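PDB 1ZPU: iron transport multicopper oxidase FET3 from Saccharomyces cerevisiae, which oxidises ferrous to ferric iron at the expense of dioxygen for high-affinity iron uptake, using four bound copper ions, and also oxidises cuprous copper. Local coordinates for residues E214-T219 with R435-Y440; H399-I404 with F447-K452. All coordinates share one frame; numbering follows the deposited sequence.

Contact 1: E214-T219 with R435-Y440; sequences EIDGIT and RRDTLY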
ATOM      1  N   GLU A 214     -10.501 -12.352   6.942  1.00 69.19           N
ATOM      2  CA  GLU A 214      -9.581 -11.299   7.342  1.00 69.47           C
ATOM      3  C   GLU A 214      -9.395 -10.298   6.204  1.00 69.49           C
ATOM      4  O   GLU A 214      -9.294 -10.681   5.030  1.00 69.59           O
ATOM      5  CB  GLU A 214      -8.230 -11.902   7.747  1.00 69.56           C
ATOM      6  CG  GLU A 214      -7.227 -10.897   8.317  1.00 72.09           C
ATOM      7  CD  GLU A 214      -5.792 -11.102   7.791  1.00 75.40           C
ATOM      8  OE1 GLU A 214      -5.140 -12.080   8.236  1.00 76.87           O
ATOM      9  OE2 GLU A 214      -5.321 -10.282   6.949  1.00 74.52           O
ATOM     10  N   ILE A 215      -9.356  -9.014   6.548  1.00 69.36           N
ATOM     11  CA  ILE A 215      -8.846  -7.999   5.617  1.00 69.10           C
ATOM     12  C   ILE A 215      -7.760  -7.158   6.288  1.00 69.17           C
ATOM     13  O   ILE A 215      -7.900  -6.772   7.450  1.00 69.17           O
ATOM     14  CB  ILE A 215      -9.966  -7.086   5.040  1.00 69.10           C
ATOM     15  CG1 ILE A 215     -10.746  -6.384   6.158  1.00 68.24           C
ATOM     16  CG2 ILE A 215     -10.882  -7.874   4.116  1.00 68.46           C
ATOM     17  CD1 ILE A 215     -11.570  -5.231   5.683  1.00 67.82           C
ATOM     18  N   ASP A 216      -6.678  -6.896   5.559  1.00 69.28           N
ATOM     19  CA  ASP A 216      -5.567  -6.056   6.030  1.00 69.48           C
ATOM     20  C   ASP A 216      -5.176  -6.322   7.485  1.00 69.64           C
ATOM     21  O   ASP A 216      -5.064  -5.380   8.282  1.00 69.86           O
ATOM     22  CB  ASP A 216      -5.886  -4.554   5.852  1.00 69.26           C
ATOM     23  CG  ASP A 216      -6.149  -4.154   4.389  1.00 70.02           C
ATOM     24  OD1 ASP A 216      -6.339  -2.938   4.129  1.00 70.34           O
ATOM     25  OD2 ASP A 216      -6.175  -5.040   3.505  1.00 69.12           O
ATOM     26  N   GLY A 217      -5.000  -7.590   7.849  1.00 69.56           N
ATOM     27  CA  GLY A 217      -4.615  -7.926   9.232  1.00 69.40           C
ATOM     28  C   GLY A 217      -5.728  -7.933  10.275  1.00 69.32           C
ATOM     29  O   GLY A 217      -5.503  -8.342  11.418  1.00 69.53           O
ATOM     30  N   ILE A 218      -6.927  -7.492   9.890  1.00 69.12           N
ATOM     31  CA  ILE A 218      -8.095  -7.428  10.794  1.00 68.94           C
ATOM     32  C   ILE A 218      -9.031  -8.634  10.580  1.00 68.91           C
ATOM     33  O   ILE A 218      -9.691  -8.734   9.538  1.00 69.03           O
ATOM     34  CB  ILE A 218      -8.887  -6.095  10.571  1.00 68.78           C
ATOM     35  CG1 ILE A 218      -8.011  -4.856  10.863  1.00 68.98           C
ATOM     36  CG2 ILE A 218     -10.221  -6.068  11.332  1.00 68.64           C
ATOM     37  CD1 ILE A 218      -7.436  -4.740  12.284  1.00 67.97           C
ATOM     38  N   THR A 219      -9.075  -9.552  11.548  1.00 68.78           N
ATOM     39  CA  THR A 219      -9.976 -10.716  11.462  1.00 68.91           C
ATOM     40  C   THR A 219     -11.440 -10.283  11.393  1.00 69.11           C
ATOM     41  O   THR A 219     -11.894  -9.407  12.140  1.00 69.11           O
ATOM     42  CB  THR A 219      -9.836 -11.717  12.653  1.00 68.94           C
ATOM     43  OG1 THR A 219      -8.475 -12.114  12.817  1.00 69.11           O
ATOM     44  CG2 THR A 219     -10.678 -12.967  12.417  1.00 68.49           C
ATOM     45  N   ARG A 435     -12.636  -2.005   9.644  1.00 69.17           N
ATOM     46  CA  ARG A 435     -11.291  -1.483   9.846  1.00 68.98           C
ATOM     47  C   ARG A 435     -10.303  -2.119   8.866  1.00 69.32           C
ATOM     48  O   ARG A 435     -10.343  -3.340   8.639  1.00 69.62           O
ATOM     49  CB  ARG A 435     -10.838  -1.747  11.277  1.00 68.65           C
ATOM     50  CG  ARG A 435     -11.004  -0.581  12.213  1.00 68.30           C
ATOM     51  CD  ARG A 435     -11.591  -1.020  13.543  1.00 67.50           C
ATOM     52  NE  ARG A 435     -10.891  -2.155  14.138  1.00 66.34           N
ATOM     53  CZ  ARG A 435     -11.504  -3.123  14.809  1.00 66.06           C
ATOM     54  NH1 ARG A 435     -12.822  -3.089  14.959  1.00 66.26           N
ATOM     55  NH2 ARG A 435     -10.807  -4.124  15.326  1.00 65.58           N
ATOM     56  N   ARG A 436      -9.424  -1.292   8.294  1.00 69.16           N
ATOM     57  CA  ARG A 436      -8.341  -1.762   7.445  1.00 68.95           C
ATOM     58  C   ARG A 436      -7.294  -0.668   7.255  1.00 69.36           C
ATOM     59  O   ARG A 436      -7.424   0.412   7.840  1.00 69.34           O
ATOM     60  CB  ARG A 436      -8.875  -2.265   6.104  1.00 68.84           C
ATOM     61  CG  ARG A 436      -9.571  -1.238   5.189  1.00 69.25           C
ATOM     62  CD  ARG A 436     -10.162  -1.930   3.949  1.00 68.16           C
ATOM     63  NE  ARG A 436      -9.270  -2.992   3.498  1.00 67.56           N
ATOM     64  CZ  ARG A 436      -9.591  -3.959   2.652  1.00 67.84           C
ATOM     65  NH1 ARG A 436     -10.804  -4.028   2.132  1.00 68.38           N
ATOM     66  NH2 ARG A 436      -8.684  -4.862   2.319  1.00 67.77           N
ATOM     67  N   ASP A 437      -6.261  -0.942   6.450  1.00 69.49           N
ATOM     68  CA  ASP A 437      -5.200   0.039   6.239  1.00 69.69           C
ATOM     69  C   ASP A 437      -5.200   0.633   4.836  1.00 69.67           C
ATOM     70  O   ASP A 437      -4.484   1.590   4.558  1.00 69.84           O
ATOM     71  CB  ASP A 437      -3.822  -0.514   6.636  1.00 69.97           C
ATOM     72  CG  ASP A 437      -3.389  -1.694   5.786  1.00 71.09           C
ATOM     73  OD1 ASP A 437      -2.992  -2.713   6.397  1.00 72.34           O
ATOM     74  OD2 ASP A 437      -3.428  -1.604   4.526  1.00 70.33           O
ATOM     75  N   THR A 438      -6.018   0.077   3.955  1.00 69.57           N
ATOM     76  CA  THR A 438      -6.031   0.528   2.576  1.00 69.28           C
ATOM     77  C   THR A 438      -7.464   0.462   2.073  1.00 69.03           C
ATOM     78  O   THR A 438      -8.126  -0.558   2.204  1.00 68.72           O
ATOM     79  CB  THR A 438      -5.061  -0.323   1.716  1.00 69.60           C
ATOM     80  OG1 THR A 438      -3.775  -0.376   2.364  1.00 70.06           O
ATOM     81  CG2 THR A 438      -4.910   0.241   0.307  1.00 69.02           C
ATOM     82  N   LEU A 439      -7.920   1.574   1.501  1.00 68.97           N
ATOM     83  CA  LEU A 439      -9.315   1.790   1.156  1.00 68.79           C
ATOM     84  C   LEU A 439      -9.394   2.616  -0.114  1.00 68.89           C
ATOM     85  O   LEU A 439      -8.673   3.581  -0.250  1.00 69.23           O
ATOM     86  CB  LEU A 439     -10.012   2.545   2.292  1.00 68.40           C
ATOM     87  CG  LEU A 439     -11.492   2.900   2.149  1.00 68.13           C
ATOM     88  CD1 LEU A 439     -12.394   1.727   2.561  1.00 67.72           C
ATOM     89  CD2 LEU A 439     -11.826   4.161   2.942  1.00 66.50           C
ATOM     90  N   TYR A 440     -10.278   2.241  -1.035  1.00 69.03           N
ATOM     91  CA  TYR A 440     -10.469   2.999  -2.262  1.00 69.01           C
ATOM     92  C   TYR A 440     -11.626   4.007  -2.180  1.00 69.19           C
ATOM     93  O   TYR A 440     -12.667   3.717  -1.589  1.00 69.23           O
ATOM     94  CB  TYR A 440     -10.654   2.061  -3.474  1.00 69.07           C
ATOM     95  CG  TYR A 440     -11.928   1.213  -3.518  1.00 68.93           C
ATOM     96  CD1 TYR A 440     -13.141   1.760  -3.924  1.00 69.63           C
ATOM     97  CD2 TYR A 440     -11.904  -0.136  -3.195  1.00 68.39           C
ATOM     98  CE1 TYR A 440     -14.304   0.992  -3.979  1.00 69.61           C
ATOM     99  CE2 TYR A 440     -13.038  -0.912  -3.260  1.00 68.32           C
ATOM    100  CZ  TYR A 440     -14.246  -0.345  -3.649  1.00 69.29           C
ATOM    101  OH  TYR A 440     -15.403  -1.104  -3.720  1.00 68.95           O
TER
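D216 and R436 form a side-on salt bridge: the guanidinium offers NE and NH2, one to each carboxylate oxygen. NE of R436 donates to OD1 of D216 at 3.0 Å, and NH2 of R436 lies 2.8 Å from OD2 of D216. Both bonds are nearly straight and lie in the guanidinium plane, yet they reach the oxygens from above the carboxylate, whose plane is turned 62° away. CG of D216, anti to its own carbonyl carbon (chi1 -60°), comes to lie at the guanidinium edge. NH1 of R436 has partners elsewhere, D299 and Y236.

Backbone N-H groups complete the grip on OD1. N of D437 donates to the anti lone pair of D216 OD1, 3.1 Å away, and N of T438 adds a weak bond, at an angle of 129°. OD2 of D437 also stands close to OD1 of D216; these like charges are probably tempered by R235, which pairs with OD1 of D437.

Aliphatic side chains pack beside the salt bridge. I215 crosses R436 at about a right angle and lays CD1 over one guanidinium face, while CG1 of I218 rests 3.6 Å from the carbonyl O of R435.

At the first corner of a type I' turn from I215 to I218, D216 heads a β-hairpin tip by which the second plastocyanin-like domain docks on the third. OD2 of D437 is hydrogen-bonded to NE2 of H62, a type 3 copper ligand, and O of D437 to ND1 of H395, a type 2 ligand, placing the interface in the second shell of the multicopper oxidase trinuclear site.

Contact 2: H399-I404 with F447-K452; sequences HAFQTI and FVIRFK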
ATOM      1  N   HIS A 399      -1.527   2.799  11.327  1.00 69.06           N
ATOM      2  CA  HIS A 399      -2.869   2.548  11.854  1.00 69.07           C
ATOM      3  C   HIS A 399      -3.721   1.668  10.941  1.00 69.15           C
ATOM      4  O   HIS A 399      -3.518   1.615   9.722  1.00 69.43           O
ATOM      5  CB  HIS A 399      -3.633   3.856  12.046  1.00 68.95           C
ATOM      6  CG  HIS A 399      -2.964   4.841  12.945  1.00 69.15           C
ATOM      7  ND1 HIS A 399      -3.077   4.791  14.315  1.00 69.66           N
ATOM      8  CD2 HIS A 399      -2.209   5.930  12.668  1.00 69.70           C
ATOM      9  CE1 HIS A 399      -2.403   5.797  14.844  1.00 70.51           C
ATOM     10  NE2 HIS A 399      -1.868   6.505  13.865  1.00 69.49           N
ATOM     11  N   ALA A 400      -4.677   0.979  11.547  1.00 69.06           N
ATOM     12  CA  ALA A 400      -5.832   0.472  10.829  1.00 69.08           C
ATOM     13  C   ALA A 400      -6.990   1.399  11.200  1.00 69.12           C
ATOM     14  O   ALA A 400      -7.330   1.538  12.374  1.00 69.29           O
ATOM     15  CB  ALA A 400      -6.127  -0.950  11.240  1.00 68.88           C
ATOM     16  N   PHE A 401      -7.581   2.057  10.211  1.00 69.07           N
ATOM     17  CA  PHE A 401      -8.621   3.050  10.481  1.00 69.08           C
ATOM     18  C   PHE A 401     -10.033   2.485  10.408  1.00 69.03           C
ATOM     19  O   PHE A 401     -10.253   1.422   9.840  1.00 68.95           O
ATOM     20  CB  PHE A 401      -8.495   4.219   9.509  1.00 69.21           C
ATOM     21  CG  PHE A 401      -8.290   3.795   8.100  1.00 69.26           C
ATOM     22  CD1 PHE A 401      -7.027   3.834   7.536  1.00 70.08           C
ATOM     23  CD2 PHE A 401      -9.355   3.337   7.337  1.00 69.93           C
ATOM     24  CE1 PHE A 401      -6.821   3.425   6.222  1.00 70.62           C
ATOM     25  CE2 PHE A 401      -9.168   2.927   6.026  1.00 70.33           C
ATOM     26  CZ  PHE A 401      -7.899   2.972   5.462  1.00 70.20           C
ATOM     27  N   GLN A 402     -10.985   3.211  10.980  1.00 69.16           N
ATOM     28  CA  GLN A 402     -12.408   2.886  10.845  1.00 69.44           C
ATOM     29  C   GLN A 402     -12.964   3.543   9.587  1.00 69.32           C
ATOM     30  O   GLN A 402     -12.834   4.756   9.407  1.00 69.41           O
ATOM     31  CB  GLN A 402     -13.217   3.368  12.061  1.00 69.25           C
ATOM     32  CG  GLN A 402     -12.715   2.842  13.394  1.00 69.79           C
ATOM     33  CD  GLN A 402     -13.675   3.084  14.553  1.00 70.45           C
ATOM     34  OE1 GLN A 402     -14.470   4.026  14.540  1.00 71.59           O
ATOM     35  NE2 GLN A 402     -13.587   2.232  15.585  1.00 72.00           N
ATOM     36  N   THR A 403     -13.581   2.746   8.720  1.00 69.21           N
ATOM     37  CA  THR A 403     -14.230   3.265   7.526  1.00 69.22           C
ATOM     38  C   THR A 403     -15.675   3.557   7.851  1.00 69.14           C
ATOM     39  O   THR A 403     -16.482   2.635   7.993  1.00 69.35           O
ATOM     40  CB  THR A 403     -14.199   2.240   6.385  1.00 69.30           C
ATOM     41  OG1 THR A 403     -12.851   1.808   6.156  1.00 70.14           O
ATOM     42  CG2 THR A 403     -14.739   2.856   5.113  1.00 69.25           C
ATOM     43  N   ILE A 404     -16.012   4.834   7.968  1.00 69.02           N
ATOM     44  CA  ILE A 404     -17.366   5.210   8.396  1.00 68.90           C
ATOM     45  C   ILE A 404     -18.277   5.694   7.255  1.00 68.95           C
ATOM     46  O   ILE A 404     -19.506   5.624   7.365  1.00 69.05           O
ATOM     47  CB  ILE A 404     -17.349   6.212   9.567  1.00 68.70           C
ATOM     48  CG1 ILE A 404     -16.821   7.564   9.112  1.00 68.55           C
ATOM     49  CG2 ILE A 404     -16.504   5.674  10.715  1.00 68.52           C
ATOM     50  CD1 ILE A 404     -17.214   8.670  10.024  1.00 69.01           C
ATOM     51  N   PHE A 447     -14.813   9.558   0.798  1.00 68.99           N
ATOM     52  CA  PHE A 447     -14.846   8.686   1.957  1.00 68.97           C
ATOM     53  C   PHE A 447     -14.457   9.415   3.229  1.00 69.02           C
ATOM     54  O   PHE A 447     -13.898  10.517   3.180  1.00 69.02           O
ATOM     55  CB  PHE A 447     -14.064   7.375   1.740  1.00 68.90           C
ATOM     56  CG  PHE A 447     -12.551   7.503   1.744  1.00 69.29           C
ATOM     57  CD1 PHE A 447     -11.801   6.867   0.758  1.00 69.97           C
ATOM     58  CD2 PHE A 447     -11.872   8.179   2.750  1.00 69.60           C
ATOM     59  CE1 PHE A 447     -10.402   6.927   0.752  1.00 69.98           C
ATOM     60  CE2 PHE A 447     -10.479   8.254   2.746  1.00 69.90           C
ATOM     61  CZ  PHE A 447      -9.745   7.619   1.748  1.00 69.79           C
ATOM     62  N   VAL A 448     -14.799   8.813   4.364  1.00 68.99           N
ATOM     63  CA  VAL A 448     -14.458   9.356   5.669  1.00 68.73           C
ATOM     64  C   VAL A 448     -13.951   8.221   6.542  1.00 68.81           C
ATOM     65  O   VAL A 448     -14.616   7.192   6.705  1.00 68.91           O
ATOM     66  CB  VAL A 448     -15.652  10.062   6.354  1.00 68.62           C
ATOM     67  CG1 VAL A 448     -15.212  10.715   7.645  1.00 68.58           C
ATOM     68  CG2 VAL A 448     -16.256  11.106   5.457  1.00 68.12           C
ATOM     69  N   ILE A 449     -12.755   8.415   7.084  1.00 68.78           N
ATOM     70  CA  ILE A 449     -12.144   7.452   7.982  1.00 68.76           C
ATOM     71  C   ILE A 449     -11.819   8.119   9.299  1.00 68.90           C
ATOM     72  O   ILE A 449     -11.584   9.326   9.344  1.00 69.12           O
ATOM     73  CB  ILE A 449     -10.864   6.833   7.390  1.00 68.64           C
ATOM     74  CG1 ILE A 449      -9.853   7.926   7.021  1.00 68.78           C
ATOM     75  CG2 ILE A 449     -11.200   5.985   6.189  1.00 68.12           C
ATOM     76  CD1 ILE A 449      -8.468   7.388   6.674  1.00 69.24           C
ATOM     77  N   ARG A 450     -11.821   7.327  10.368  1.00 69.05           N
ATOM     78  CA  ARG A 450     -11.485   7.804  11.704  1.00 68.96           C
ATOM     79  C   ARG A 450     -10.542   6.849  12.413  1.00 69.02           C
ATOM     80  O   ARG A 450     -10.639   5.627  12.254  1.00 69.02           O
ATOM     81  CB  ARG A 450     -12.745   7.995  12.545  1.00 68.90           C
ATOM     82  CG  ARG A 450     -13.499   9.249  12.221  1.00 68.65           C
ATOM     83  CD  ARG A 450     -14.567   9.480  13.243  1.00 68.82           C
ATOM     84  NE  ARG A 450     -15.687  10.177  12.635  1.00 69.11           N
ATOM     85  CZ  ARG A 450     -16.876  10.333  13.197  1.00 69.32           C
ATOM     86  NH1 ARG A 450     -17.118   9.845  14.405  1.00 69.68           N
ATOM     87  NH2 ARG A 450     -17.825  10.980  12.544  1.00 69.38           N
ATOM     88  N   PHE A 451      -9.634   7.424  13.197  1.00 69.00           N
ATOM     89  CA  PHE A 451      -8.695   6.659  14.015  1.00 69.01           C
ATOM     90  C   PHE A 451      -8.227   7.488  15.204  1.00 69.07           C
ATOM     91  O   PHE A 451      -8.299   8.711  15.168  1.00 69.36           O
ATOM     92  CB  PHE A 451      -7.494   6.167  13.184  1.00 68.74           C
ATOM     93  CG  PHE A 451      -6.566   7.268  12.725  1.00 68.02           C
ATOM     94  CD1 PHE A 451      -5.388   7.531  13.410  1.00 67.66           C
ATOM     95  CD2 PHE A 451      -6.864   8.026  11.600  1.00 66.92           C
ATOM     96  CE1 PHE A 451      -4.534   8.533  12.985  1.00 67.62           C
ATOM     97  CE2 PHE A 451      -6.010   9.022  11.167  1.00 66.65           C
ATOM     98  CZ  PHE A 451      -4.846   9.278  11.857  1.00 67.31           C
ATOM     99  N   LYS A 452      -7.747   6.815  16.247  1.00 69.07           N
ATOM    100  CA  LYS A 452      -7.211   7.470  17.435  1.00 69.00           C
ATOM    101  C   LYS A 452      -5.709   7.682  17.287  1.00 68.89           C
ATOM    102  O   LYS A 452      -4.990   6.773  16.898  1.00 69.02           O
ATOM    103  CB  LYS A 452      -7.490   6.604  18.664  1.00 69.07           C
ATOM    104  CG  LYS A 452      -7.363   7.338  19.987  1.00 69.56           C
ATOM    105  CD  LYS A 452      -7.394   6.363  21.140  1.00 69.82           C
ATOM    106  CE  LYS A 452      -7.433   7.087  22.454  1.00 69.80           C
ATOM    107  NZ  LYS A 452      -7.520   6.106  23.559  1.00 70.51           N
TER
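Q402 and R450 form the hydrogen-bonded pair of two antiparallel neighbours in a mixed β-sheet of the third plastocyanin-like, or cupredoxin, domain. N of Q402 donates to O of R450 at 2.8 Å, and N of R450 returns a bond to O of Q402. Two residues further along, N of I404 donates to O of V448 at 3.0 Å. Between these bonds T403 faces I449 as a non-hydrogen-bonded pair, and the CA-H of I449 approaches O of Q402.

Side chains pack on both faces. On the side of T403 and I449, the F401 ring receives CD1 of I449 over its face in a CH-pi contact, 4.0 Å from the ring centroid, while CG2 of I449 makes an apolar contact with CD2 of F401. On the side of Q402 and R450, CD1 of I404 sits over the guanidinium face, 3.4 Å from NE of R450, and also makes an apolar contact with CG1 of V448. A chi1 of 69° puts CG1 of I404 between the backbone N and the carbonyl carbon, against O of V448. NE of R450 forms a salt bridge with E381 on the neighbouring strand 379-386.

The aromatic contact is made by H399, whose NE2 is hydrogen-bonded to E479. Its ring and that of F451 are inclined at 41°, with CD1 of F451 lying 3.5 Å above the imidazole plane of H399, over its centre.

How the contacts relate
Read from the N terminus, the chain first supplies 214-219, the hairpin tip of the second plastocyanin-like domain, and only 216 residues later the partner that closes contact 1. By then it has entered the third domain and laid down 399-404; 447-452 follows to close the much shorter loop of contact 2. The segments therefore alternate, and the two loops cross. Contact 1 ties domain to domain, whereas contact 2 joins strands within one domain. They meet within one sheet, where O of R436 probably accepts a hydrogen bond from N of F401, and again between the two sheets, where L439 packs on F447. The strand that receives the hairpin is thus the edge strand beside 401-406.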